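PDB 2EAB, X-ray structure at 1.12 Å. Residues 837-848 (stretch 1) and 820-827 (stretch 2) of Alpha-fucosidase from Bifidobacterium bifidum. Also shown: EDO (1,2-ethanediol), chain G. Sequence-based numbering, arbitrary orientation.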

# COMPACT_ATOMS: atom_id res chain seq x y z
N VAL A 837 -2.43 10.47 27.76
CA VAL A 837 -1.67 10.44 26.52
C VAL A 837 -0.20 10.31 26.89
O VAL A 837 0.27 10.99 27.82
CB VAL A 837 -1.89 11.71 25.67
CG1 VAL A 837 -1.12 11.62 24.35
CG2 VAL A 837 -3.37 11.93 25.40
N ARG A 838 0.50 9.42 26.20
CA ARG A 838 1.95 9.31 26.33
C ARG A 838 2.56 9.72 25.00
O ARG A 838 2.33 9.08 23.97
CB ARG A 838 2.35 7.89 26.73
CG ARG A 838 1.82 7.48 28.11
CD ARG A 838 2.31 6.10 28.54
NE ARG A 838 3.77 6.00 28.57
CZ ARG A 838 4.55 6.37 29.58
NH1 ARG A 838 4.02 6.89 30.69
NH2 ARG A 838 5.86 6.23 29.49
N LEU A 839 3.33 10.80 25.03
CA LEU A 839 3.90 11.38 23.83
C LEU A 839 5.42 11.30 23.91
O LEU A 839 6.04 12.02 24.70
CB LEU A 839 3.45 12.84 23.68
CG LEU A 839 3.84 13.54 22.38
CD1 LEU A 839 2.91 13.14 21.24
CD2 LEU A 839 3.84 15.06 22.57
N THR A 840 6.01 10.41 23.12
CA THR A 840 7.46 10.29 23.08
C THR A 840 7.98 11.14 21.94
O THR A 840 7.68 10.89 20.77
CB THR A 840 7.90 8.83 22.87
OG1 THR A 840 7.28 7.99 23.86
CG2 THR A 840 9.41 8.72 22.97
N SER A 841 8.77 12.16 22.27
CA SER A 841 9.36 13.00 21.24
C SER A 841 10.64 12.34 20.74
O SER A 841 11.60 12.20 21.49
CB SER A 841 9.69 14.38 21.79
OG SER A 841 10.24 15.17 20.76
N ASN A 842 10.64 11.91 19.49
CA ASN A 842 11.80 11.21 18.94
C ASN A 842 12.84 12.15 18.31
O ASN A 842 14.00 11.77 18.14
CB ASN A 842 11.37 10.13 17.94
CG ASN A 842 10.41 9.14 18.56
OD1 ASN A 842 9.35 8.83 17.99
ND2 ASN A 842 10.76 8.63 19.73
N LYS A 843 12.41 13.37 17.99
CA LYS A 843 13.29 14.34 17.33
C LYS A 843 13.39 15.69 18.04
O LYS A 843 14.11 16.57 17.57
CB LYS A 843 12.89 14.53 15.86
CG LYS A 843 13.08 13.29 14.98
CD LYS A 843 14.54 12.92 14.76
CE LYS A 843 15.17 13.75 13.66
NZ LYS A 843 16.48 13.19 13.22
N GLY A 844 12.68 15.87 19.15
CA GLY A 844 12.73 17.12 19.91
C GLY A 844 11.98 18.29 19.30
O GLY A 844 12.25 19.45 19.64
N LYS A 845 11.04 18.01 18.41
CA LYS A 845 10.25 19.08 17.80
C LYS A 845 9.23 19.62 18.80
O LYS A 845 8.82 18.92 19.73
CB LYS A 845 9.57 18.60 16.52
CG LYS A 845 10.52 18.01 15.45
CD LYS A 845 11.57 19.02 14.96
CE LYS A 845 12.73 18.34 14.22
NZ LYS A 845 12.35 17.70 12.92
N GLN A 846 8.82 20.87 18.61
CA GLN A 846 7.78 21.46 19.44
C GLN A 846 6.53 20.58 19.41
O GLN A 846 6.11 20.14 18.34
CB GLN A 846 7.41 22.84 18.93
CG GLN A 846 6.35 23.52 19.76
CD GLN A 846 5.92 24.84 19.19
OE1 GLN A 846 5.46 24.93 18.04
NE2 GLN A 846 6.06 25.88 19.98
N ALA A 847 5.97 20.31 20.58
CA ALA A 847 4.71 19.60 20.68
C ALA A 847 3.53 20.56 20.64
O ALA A 847 3.56 21.63 21.26
CB ALA A 847 4.65 18.75 21.93
N ALA A 848 2.50 20.18 19.89
CA ALA A 848 1.25 20.92 19.82
C ALA A 848 0.17 19.85 19.76
O ALA A 848 0.07 19.12 18.77
CB ALA A 848 1.21 21.83 18.60
C1 EDO G . -2.86 9.83 5.94
O1 EDO G . -2.94 10.58 7.26
C2 EDO G . -1.85 8.64 6.18
O2 EDO G . -0.59 9.23 6.60
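Stretch 2 820-827: RGNFTVGT

Neighbouring strands of a sheet are held in register by their backbones, while the side chains on each face pack against their neighbours across the strands and beyond them. The pairing of 820-827 with 837-848 illustrates the principle well. Residues 823-827 form an extended strand that runs antiparallel to strand 837-841, the two N-to-C directions making an angle of 166° and the axes approaching to 4.6 Å. T827 lies opposite V837, G826 opposite R838, V825 opposite L839, T824 opposite T840 and F823 opposite S841.

Hydrogen-bonded and non-hydrogen-bonded pairs alternate. G826 N donates to R838 O (2.9 Å) and R838 N to G826 O (2.8 Å); two residues along, T824 N reaches T840 O and T840 N reaches T824 O, each at 2.8 Å. The ladder ends just beyond the strands, where N842 N donates to N822 O at 2.9 Å.

F823 covers the most surface. Its side chain lies on the same face as those of L839 and S841, in the m rotamer (chi1 -60°), and L839 CD1 packs against F823 CB at 3.7 Å. Farther out, the ring meets the loop and the start of the next strand: K845 O lies near the ring plane, at its edge, 3.4 Å from F823 CZ, and A847 CB stands 4.3 Å from F823 CE1. One aromatic side chain thus touches the strand, the loop and the strand that follows.

N822, next in coverage, precedes the strand in a left-handed conformation (phi/psi 71/66); besides its backbone bond, its ND2 lies 3.6 Å from K843 CG. T824 occupies the other face with T840, their CB atoms 4.0 Å apart. Behind N822, G821 O accepts a hydrogen bond from a water (3.0 Å to the water oxygen) that in turn accepts from K843 N and K845 N, linking the bend to the opposing loop.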

# COMPACT_ATOMS: atom_id res chain seq x y z
N ARG A 820 3.22 12.80 12.77
CA ARG A 820 4.12 13.66 12.02
C ARG A 820 4.94 14.54 12.97
O ARG A 820 4.46 14.96 14.04
CB ARG A 820 3.34 14.48 11.00
CG ARG A 820 2.82 13.60 9.87
CD ARG A 820 1.95 14.39 8.91
NE ARG A 820 1.28 13.56 7.91
CZ ARG A 820 0.12 12.94 8.12
NH1 ARG A 820 -0.47 13.02 9.31
NH2 ARG A 820 -0.43 12.23 7.15
N GLY A 821 6.19 14.80 12.60
CA GLY A 821 7.16 15.43 13.50
C GLY A 821 7.97 14.40 14.28
O GLY A 821 8.93 14.75 14.97
N ASN A 822 7.58 13.13 14.14
CA ASN A 822 8.24 11.99 14.78
C ASN A 822 8.01 11.96 16.28
O ASN A 822 8.94 12.13 17.09
CB ASN A 822 9.72 11.89 14.41
CG ASN A 822 10.26 10.48 14.58
OD1 ASN A 822 9.60 9.62 15.17
ND2 ASN A 822 11.45 10.24 14.07
N PHE A 823 6.75 11.74 16.63
CA PHE A 823 6.34 11.50 18.01
C PHE A 823 5.68 10.13 18.07
O PHE A 823 4.83 9.82 17.22
CB PHE A 823 5.32 12.53 18.48
CG PHE A 823 5.81 13.95 18.46
CD1 PHE A 823 6.35 14.53 19.60
CD2 PHE A 823 5.69 14.72 17.31
CE1 PHE A 823 6.80 15.85 19.58
CE2 PHE A 823 6.13 16.04 17.28
CZ PHE A 823 6.68 16.60 18.42
N THR A 824 6.04 9.32 19.05
CA THR A 824 5.32 8.07 19.28
C THR A 824 4.20 8.35 20.26
O THR A 824 4.40 9.06 21.26
CB THR A 824 6.27 6.97 19.79
OG1 THR A 824 7.38 6.87 18.90
CG2 THR A 824 5.55 5.61 19.85
N VAL A 825 3.02 7.82 19.97
CA VAL A 825 1.80 8.18 20.68
C VAL A 825 1.11 6.96 21.26
O VAL A 825 0.85 5.98 20.56
CB VAL A 825 0.80 8.91 19.74
CG1 VAL A 825 -0.48 9.27 20.48
CG2 VAL A 825 1.43 10.16 19.12
N GLY A 826 0.82 7.04 22.56
CA GLY A 826 -0.07 6.09 23.22
C GLY A 826 -1.19 6.88 23.86
O GLY A 826 -0.98 8.00 24.31
N THR A 827 -2.39 6.31 23.87
CA THR A 827 -3.52 6.95 24.53
C THR A 827 -4.43 5.90 25.15
O THR A 827 -4.63 4.82 24.59
CB THR A 827 -4.31 7.92 23.60
OG1 THR A 827 -5.26 8.67 24.37
CG2 THR A 827 -5.03 7.19 22.49
O HOH W 1 9.97 15.12 17.71
O HOH W 2 10.83 15.44 12.88